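Local coordinates for C-domain type II peptide synthetase (Streptomyces globisporus, PDB 4ZNM), which is a type II peptide synthetase condensation-domain protein, of the family related in fold to the CoA-dependent acyltransferases, at residues 188-199 and 300-310. Sequence-based numbering, arbitrary orientation. Where two conformers were deposited one is given.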
ATOM      1  N   PRO A 188       7.394 -23.264  -0.500  1.00 33.66           N
ATOM      2  CA  PRO A 188       7.470 -23.486  -1.945  1.00 39.88           C
ATOM      3  C   PRO A 188       8.654 -22.726  -2.574  1.00 36.49           C
ATOM      4  O   PRO A 188       9.109 -21.730  -2.036  1.00 33.06           O
ATOM      5  CB  PRO A 188       6.125 -22.959  -2.446  1.00 41.34           C
ATOM      6  CG  PRO A 188       5.705 -21.942  -1.424  1.00 46.11           C
ATOM      7  CD  PRO A 188       6.205 -22.477  -0.116  1.00 43.29           C
ATOM      8  N   GLU A 189       9.161 -23.203  -3.694  1.00 40.26           N
ATOM      9  CA  GLU A 189      10.200 -22.485  -4.406  1.00 35.55           C
ATOM     10  C   GLU A 189       9.582 -21.207  -4.989  1.00 36.26           C
ATOM     11  O   GLU A 189       8.562 -21.265  -5.660  1.00 36.44           O
ATOM     12  CB  GLU A 189      10.806 -23.369  -5.506  1.00 51.48           C
ATOM     13  CG  GLU A 189      12.135 -22.870  -6.095  1.00 71.87           C
ATOM     14  CD  GLU A 189      13.301 -22.920  -5.103  1.00 84.78           C
ATOM     15  OE1 GLU A 189      13.229 -23.664  -4.089  1.00 76.65           O
ATOM     16  OE2 GLU A 189      14.298 -22.207  -5.350  1.00 92.33           O
ATOM     17  N   PRO A 190      10.167 -20.039  -4.694  1.00 27.53           N
ATOM     18  CA  PRO A 190       9.475 -18.864  -5.206  1.00 29.89           C
ATOM     19  C   PRO A 190       9.910 -18.488  -6.605  1.00 31.01           C
ATOM     20  O   PRO A 190      11.039 -18.720  -7.024  1.00 34.65           O
ATOM     21  CB  PRO A 190       9.864 -17.770  -4.206  1.00 30.48           C
ATOM     22  CG  PRO A 190      11.243 -18.162  -3.764  1.00 27.74           C
ATOM     23  CD  PRO A 190      11.317 -19.679  -3.839  1.00 30.01           C
ATOM     24  N   ALA A 191       8.996 -17.882  -7.326  1.00 26.32           N
ATOM     25  CA  ALA A 191       9.354 -17.231  -8.571  1.00 29.27           C
ATOM     26  C   ALA A 191      10.041 -15.909  -8.178  1.00 29.84           C
ATOM     27  O   ALA A 191       9.648 -15.258  -7.206  1.00 28.39           O
ATOM     28  CB  ALA A 191       8.132 -16.998  -9.423  1.00 31.99           C
ATOM     29  N   GLN A 192      11.086 -15.536  -8.894  1.00 28.92           N
ATOM     30  CA  GLN A 192      11.740 -14.262  -8.634  1.00 24.65           C
ATOM     31  C   GLN A 192      11.053 -13.099  -9.381  1.00 27.66           C
ATOM     32  O   GLN A 192      10.395 -13.293 -10.418  1.00 27.35           O
ATOM     33  CB  GLN A 192      13.201 -14.350  -9.043  1.00 26.36           C
ATOM     34  CG  GLN A 192      13.997 -15.387  -8.290  1.00 28.23           C
ATOM     35  CD  GLN A 192      14.072 -15.098  -6.810  1.00 32.01           C
ATOM     36  OE1 GLN A 192      13.849 -13.986  -6.357  1.00 27.55           O
ATOM     37  NE2 GLN A 192      14.362 -16.115  -6.048  1.00 33.20           N
ATOM     38  N   HIS A 193      11.204 -11.886  -8.865  1.00 19.26           N
ATOM     39  CA  HIS A 193      10.555 -10.758  -9.486  1.00 21.93           C
ATOM     40  C   HIS A 193      11.007 -10.565 -10.950  1.00 26.13           C
ATOM     41  O   HIS A 193      10.229 -10.106 -11.756  1.00 22.56           O
ATOM     42  CB  HIS A 193      10.826  -9.485  -8.725  1.00 22.76           C
ATOM     43  CG  HIS A 193      10.073  -8.315  -9.263  1.00 21.83           C
ATOM     44  ND1 HIS A 193      10.688  -7.288  -9.943  1.00 24.42           N
ATOM     45  CD2 HIS A 193       8.750  -8.024  -9.257  1.00 22.11           C
ATOM     46  CE1 HIS A 193       9.777  -6.405 -10.325  1.00 27.40           C
ATOM     47  NE2 HIS A 193       8.591  -6.833  -9.935  1.00 23.30           N
ATOM     48  N   ALA A 194      12.244 -10.948 -11.286  1.00 25.21           N
ATOM     49  CA  ALA A 194      12.739 -10.771 -12.634  1.00 25.89           C
ATOM     50  C   ALA A 194      11.907 -11.616 -13.570  1.00 28.39           C
ATOM     51  O   ALA A 194      11.669 -11.233 -14.706  1.00 27.99           O
ATOM     52  CB  ALA A 194      14.194 -11.142 -12.742  1.00 32.65           C
ATOM     53  N   GLU A 195      11.471 -12.771 -13.094  0.51 21.61           N
ATOM     54  CA  GLU A 195      10.651 -13.633 -13.925  0.51 24.93           C
ATOM     55  C   GLU A 195       9.326 -12.924 -14.234  0.51 22.59           C
ATOM     56  O   GLU A 195       8.831 -12.970 -15.371  0.51 23.48           O
ATOM     57  CB  GLU A 195      10.402 -14.981 -13.243  0.51 25.02           C
ATOM     58  CG  GLU A 195      11.667 -15.761 -12.877  0.51 30.53           C
ATOM     59  CD  GLU A 195      11.344 -17.004 -12.054  0.51 31.76           C
ATOM     60  OE1 GLU A 195      10.504 -17.800 -12.526  0.51 32.72           O
ATOM     61  OE2 GLU A 195      11.901 -17.158 -10.945  0.51 22.87           O
ATOM     62  N   PHE A 196       8.777 -12.232 -13.237  1.00 27.02           N
ATOM     63  CA  PHE A 196       7.544 -11.480 -13.437  1.00 23.57           C
ATOM     64  C   PHE A 196       7.750 -10.311 -14.410  1.00 28.05           C
ATOM     65  O   PHE A 196       6.907 -10.028 -15.277  1.00 28.13           O
ATOM     66  CB  PHE A 196       6.992 -10.962 -12.110  1.00 28.12           C
ATOM     67  CG  PHE A 196       5.744 -10.141 -12.279  1.00 29.19           C
ATOM     68  CD1 PHE A 196       5.772  -8.766 -12.130  1.00 30.44           C
ATOM     69  CD2 PHE A 196       4.553 -10.747 -12.641  1.00 35.62           C
ATOM     70  CE1 PHE A 196       4.605  -8.007 -12.312  1.00 33.96           C
ATOM     71  CE2 PHE A 196       3.391  -9.994 -12.825  1.00 36.28           C
ATOM     72  CZ  PHE A 196       3.426  -8.629 -12.659  1.00 33.40           C
ATOM     73  N   ALA A 197       8.866  -9.610 -14.261  1.00 23.74           N
ATOM     74  CA  ALA A 197       9.163  -8.516 -15.161  1.00 25.45           C
ATOM     75  C   ALA A 197       9.155  -9.022 -16.600  1.00 22.80           C
ATOM     76  O   ALA A 197       8.679  -8.325 -17.502  1.00 26.94           O
ATOM     77  CB  ALA A 197      10.499  -7.870 -14.807  1.00 24.86           C
ATOM     78  N   ARG A 198       9.666 -10.235 -16.810  0.59 28.27           N
ATOM     79  CA  ARG A 198       9.653 -10.852 -18.142  0.59 31.76           C
ATOM     80  C   ARG A 198       8.237 -11.184 -18.575  0.59 29.56           C
ATOM     81  O   ARG A 198       7.797 -10.856 -19.682  0.59 29.48           O
ATOM     82  CB  ARG A 198      10.482 -12.137 -18.159  0.59 34.90           C
ATOM     83  CG  ARG A 198      11.904 -11.978 -18.645  0.59 39.40           C
ATOM     84  CD  ARG A 198      12.514 -13.330 -19.033  0.59 47.20           C
ATOM     85  NE  ARG A 198      12.578 -14.294 -17.923  0.59 48.30           N
ATOM     86  CZ  ARG A 198      11.870 -15.423 -17.840  0.59 52.14           C
ATOM     87  NH1 ARG A 198      12.027 -16.217 -16.788  0.59 54.94           N
ATOM     88  NH2 ARG A 198      11.008 -15.778 -18.789  0.59 27.72           N
ATOM     89  N   TRP A 199       7.526 -11.869 -17.692  1.00 30.44           N
ATOM     90  CA  TRP A 199       6.210 -12.354 -18.019  1.00 25.76           C
ATOM     91  C   TRP A 199       5.285 -11.172 -18.363  1.00 25.75           C
ATOM     92  O   TRP A 199       4.481 -11.257 -19.288  1.00 26.85           O
ATOM     93  CB  TRP A 199       5.627 -13.182 -16.879  1.00 25.54           C
ATOM     94  CG  TRP A 199       4.228 -13.561 -17.204  1.00 39.40           C
ATOM     95  CD1 TRP A 199       3.820 -14.589 -18.008  1.00 44.23           C
ATOM     96  CD2 TRP A 199       3.040 -12.870 -16.808  1.00 42.00           C
ATOM     97  NE1 TRP A 199       2.453 -14.585 -18.135  1.00 44.22           N
ATOM     98  CE2 TRP A 199       1.946 -13.538 -17.409  1.00 41.89           C
ATOM     99  CE3 TRP A 199       2.792 -11.751 -16.014  1.00 42.77           C
ATOM    100  CZ2 TRP A 199       0.634 -13.135 -17.218  1.00 46.42           C
ATOM    101  CZ3 TRP A 199       1.484 -11.353 -15.824  1.00 54.19           C
ATOM    102  CH2 TRP A 199       0.422 -12.047 -16.419  1.00 53.84           C
ATOM    103  N   ASN A 300      -1.814 -13.384 -11.628  1.00 39.72           N
ATOM    104  CA  ASN A 300      -1.118 -14.602 -12.029  1.00 34.84           C
ATOM    105  C   ASN A 300      -0.563 -15.336 -10.813  1.00 34.94           C
ATOM    106  O   ASN A 300       0.439 -14.915 -10.238  1.00 28.06           O
ATOM    107  CB  ASN A 300      -0.003 -14.243 -13.002  1.00 41.11           C
ATOM    108  CG  ASN A 300       0.668 -15.453 -13.581  1.00 44.90           C
ATOM    109  OD1 ASN A 300       0.549 -16.555 -13.042  1.00 42.05           O
ATOM    110  ND2 ASN A 300       1.391 -15.258 -14.690  1.00 52.08           N
ATOM    111  N   SER A 301      -1.191 -16.451 -10.447  1.00 37.29           N
ATOM    112  CA  SER A 301      -0.871 -17.143  -9.194  1.00 34.50           C
ATOM    113  C   SER A 301       0.535 -17.757  -9.155  1.00 34.26           C
ATOM    114  O   SER A 301       1.032 -18.086  -8.077  1.00 31.85           O
ATOM    115  CB  SER A 301      -1.921 -18.226  -8.914  1.00 41.51           C
ATOM    116  OG  SER A 301      -1.735 -19.381  -9.719  1.00 47.70           O
ATOM    117  N   ARG A 302       1.194 -17.900 -10.305  1.00 29.19           N
ATOM    118  CA  ARG A 302       2.626 -18.244 -10.318  1.00 29.45           C
ATOM    119  C   ARG A 302       3.439 -17.331  -9.366  1.00 28.29           C
ATOM    120  O   ARG A 302       4.469 -17.736  -8.844  1.00 28.61           O
ATOM    121  CB  ARG A 302       3.174 -18.150 -11.758  1.00 35.28           C
ATOM    122  CG  ARG A 302       4.686 -18.148 -11.934  1.00 44.16           C
ATOM    123  CD  ARG A 302       5.275 -19.533 -11.862  1.00 66.17           C
ATOM    124  NE  ARG A 302       6.727 -19.519 -12.067  1.00 86.26           N
ATOM    125  CZ  ARG A 302       7.623 -20.103 -11.266  1.00 95.61           C
ATOM    126  NH1 ARG A 302       7.247 -20.772 -10.179  1.00107.38           N
ATOM    127  NH2 ARG A 302       8.916 -20.014 -11.555  1.00 97.42           N
ATOM    128  N   PHE A 303       2.990 -16.098  -9.151  1.00 27.68           N
ATOM    129  CA  PHE A 303       3.800 -15.127  -8.411  1.00 33.25           C
ATOM    130  C   PHE A 303       3.335 -14.848  -6.958  1.00 36.81           C
ATOM    131  O   PHE A 303       3.786 -13.905  -6.325  1.00 30.74           O
ATOM    132  CB  PHE A 303       3.880 -13.835  -9.247  1.00 28.59           C
ATOM    133  CG  PHE A 303       4.523 -14.064 -10.584  1.00 28.06           C
ATOM    134  CD1 PHE A 303       5.880 -14.280 -10.671  1.00 30.30           C
ATOM    135  CD2 PHE A 303       3.775 -14.138 -11.724  1.00 28.22           C
ATOM    136  CE1 PHE A 303       6.483 -14.542 -11.883  1.00 30.30           C
ATOM    137  CE2 PHE A 303       4.372 -14.417 -12.937  1.00 36.62           C
ATOM    138  CZ  PHE A 303       5.726 -14.614 -13.012  1.00 27.01           C
ATOM    139  N   GLU A 304       2.525 -15.734  -6.387  1.00 33.73           N
ATOM    140  CA  GLU A 304       1.951 -15.484  -5.057  1.00 28.82           C
ATOM    141  C   GLU A 304       2.956 -15.599  -3.905  1.00 34.00           C
ATOM    142  O   GLU A 304       2.714 -15.074  -2.835  1.00 31.57           O
ATOM    143  CB  GLU A 304       0.778 -16.459  -4.797  1.00 28.67           C
ATOM    144  CG  GLU A 304       1.154 -17.927  -4.716  1.00 48.48           C
ATOM    145  CD  GLU A 304      -0.078 -18.838  -4.686  1.00 54.13           C
ATOM    146  OE1 GLU A 304       0.093 -20.063  -4.501  1.00 57.29           O
ATOM    147  OE2 GLU A 304      -1.212 -18.324  -4.845  1.00 53.03           O
ATOM    148  N   ASP A 305       4.051 -16.324  -4.118  1.00 34.74           N
ATOM    149  CA  ASP A 305       5.140 -16.387  -3.152  1.00 32.70           C
ATOM    150  C   ASP A 305       6.292 -15.430  -3.506  1.00 30.98           C
ATOM    151  O   ASP A 305       7.393 -15.561  -2.951  1.00 27.40           O
ATOM    152  CB  ASP A 305       5.666 -17.819  -3.074  1.00 32.54           C
ATOM    153  CG  ASP A 305       4.594 -18.801  -2.573  1.00 39.07           C
ATOM    154  OD1 ASP A 305       3.888 -18.448  -1.597  1.00 40.48           O
ATOM    155  OD2 ASP A 305       4.420 -19.886  -3.174  1.00 39.38           O
ATOM    156  N   THR A 306       6.039 -14.510  -4.440  1.00 26.98           N
ATOM    157  CA  THR A 306       7.097 -13.659  -5.002  1.00 24.25           C
ATOM    158  C   THR A 306       7.183 -12.305  -4.315  1.00 23.06           C
ATOM    159  O   THR A 306       6.186 -11.573  -4.254  1.00 23.86           O
ATOM    160  CB  THR A 306       6.894 -13.374  -6.500  1.00 24.12           C
ATOM    161  OG1 THR A 306       6.873 -14.606  -7.225  1.00 26.77           O
ATOM    162  CG2 THR A 306       8.050 -12.491  -7.049  1.00 23.47           C
ATOM    163  N   VAL A 307       8.388 -11.953  -3.883  1.00 22.79           N
ATOM    164  CA  VAL A 307       8.656 -10.622  -3.330  1.00 21.73           C
ATOM    165  C   VAL A 307       8.972  -9.658  -4.455  1.00 21.78           C
ATOM    166  O   VAL A 307       9.823  -9.902  -5.336  1.00 21.57           O
ATOM    167  CB  VAL A 307       9.772 -10.690  -2.264  1.00 21.83           C
ATOM    168  CG1 VAL A 307      10.186  -9.295  -1.762  1.00 20.84           C
ATOM    169  CG2 VAL A 307       9.311 -11.558  -1.097  1.00 24.32           C
ATOM    170  N   GLY A 308       8.234  -8.559  -4.434  1.00 21.96           N
ATOM    171  CA  GLY A 308       8.356  -7.485  -5.399  1.00 19.80           C
ATOM    172  C   GLY A 308       7.208  -6.495  -5.188  1.00 20.96           C
ATOM    173  O   GLY A 308       6.336  -6.718  -4.354  1.00 21.63           O
ATOM    174  N   SER A 309       7.187  -5.414  -5.942  1.00 24.48           N
ATOM    175  CA  SER A 309       6.063  -4.484  -5.896  1.00 22.26           C
ATOM    176  C   SER A 309       5.248  -4.602  -7.190  1.00 23.71           C
ATOM    177  O   SER A 309       5.639  -4.134  -8.263  1.00 21.20           O
ATOM    178  CB  SER A 309       6.575  -3.068  -5.651  1.00 31.04           C
ATOM    179  OG  SER A 309       5.486  -2.202  -5.447  1.00 39.69           O
ATOM    180  N   PHE A 310       4.087  -5.233  -7.053  1.00 21.49           N
ATOM    181  CA  PHE A 310       3.220  -5.604  -8.164  1.00 23.06           C
ATOM    182  C   PHE A 310       2.079  -4.635  -8.397  1.00 25.68           C
ATOM    183  O   PHE A 310       1.365  -4.762  -9.377  1.00 24.92           O
ATOM    184  CB  PHE A 310       2.621  -7.007  -7.889  1.00 21.55           C
ATOM    185  CG  PHE A 310       3.599  -8.126  -8.083  1.00 25.14           C
ATOM    186  CD1 PHE A 310       4.669  -8.283  -7.230  1.00 24.49           C
ATOM    187  CD2 PHE A 310       3.430  -9.039  -9.103  1.00 28.29           C
ATOM    188  CE1 PHE A 310       5.566  -9.320  -7.398  1.00 23.41           C
ATOM    189  CE2 PHE A 310       4.324 -10.069  -9.275  1.00 27.74           C
ATOM    190  CZ  PHE A 310       5.395 -10.208  -8.430  1.00 25.65           C
TER
HETATM  191  O   HOH W   1      10.642 -13.597  -4.862  1.00 24.36           O
HETATM  192  O   HOH W   2       6.090 -17.315  -6.404  1.00 34.58           O
HETATM  193  O   HOH W   3      12.178 -11.476  -6.067  1.00 24.79           O
HETATM  194  O   HOH W   4       6.272  -5.444 -10.673  1.00 29.70           O
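Phe196 and Phe310 meet over the centre of the Phe196 ring, where Phe310 CE2 comes to 3.3 Å from Phe196 CG with the planes oblique at 40°. The edge of Phe196 points at a face of Phe303, giving an edge-to-face pair, and the CB of Phe196 adds a CH-pi contact to that same face; Arg302 CG lies over the centre of the opposite face of Phe303. His193 completes the cluster, turning its edge to the face of Phe310 in an offset edge-to-face pair. At the outer end, Asn300 lays ND2 over the Trp199 indole, 3.3 Å from Trp199 CE2, with the amide steeply tilted to the ring; its OD1 accepts from Arg302 N, an Asx turn. Arg302 turns about its CB-CG bond (chi2 80°), which sets its guanidinium over the Ala191 methyl. In the modelled conformer of Glu195, one of two, Arg302 NH2 forms a salt bridge to Glu195 OE1 (2.9 Å), although the hydrogen bond within it is weak; OE2 of that conformer takes a nearly straight N-H bond from Gln192 N (2.7 Å), the N-cap residue, met from above the carboxylate plane. Thr306 OG1 donates to Ala191 O (2.9 Å) from above the carbonyl plane, and bridging waters stitch the backbones together, one joining His193 N to Val307 O. The contact thus seats the start of helix 193-203, and the loop leading into it, on the connection between strands 288-295 and 312-319. Val307 packs against helix 162-180, and Asp305 forms a salt bridge to Arg170 of that helix.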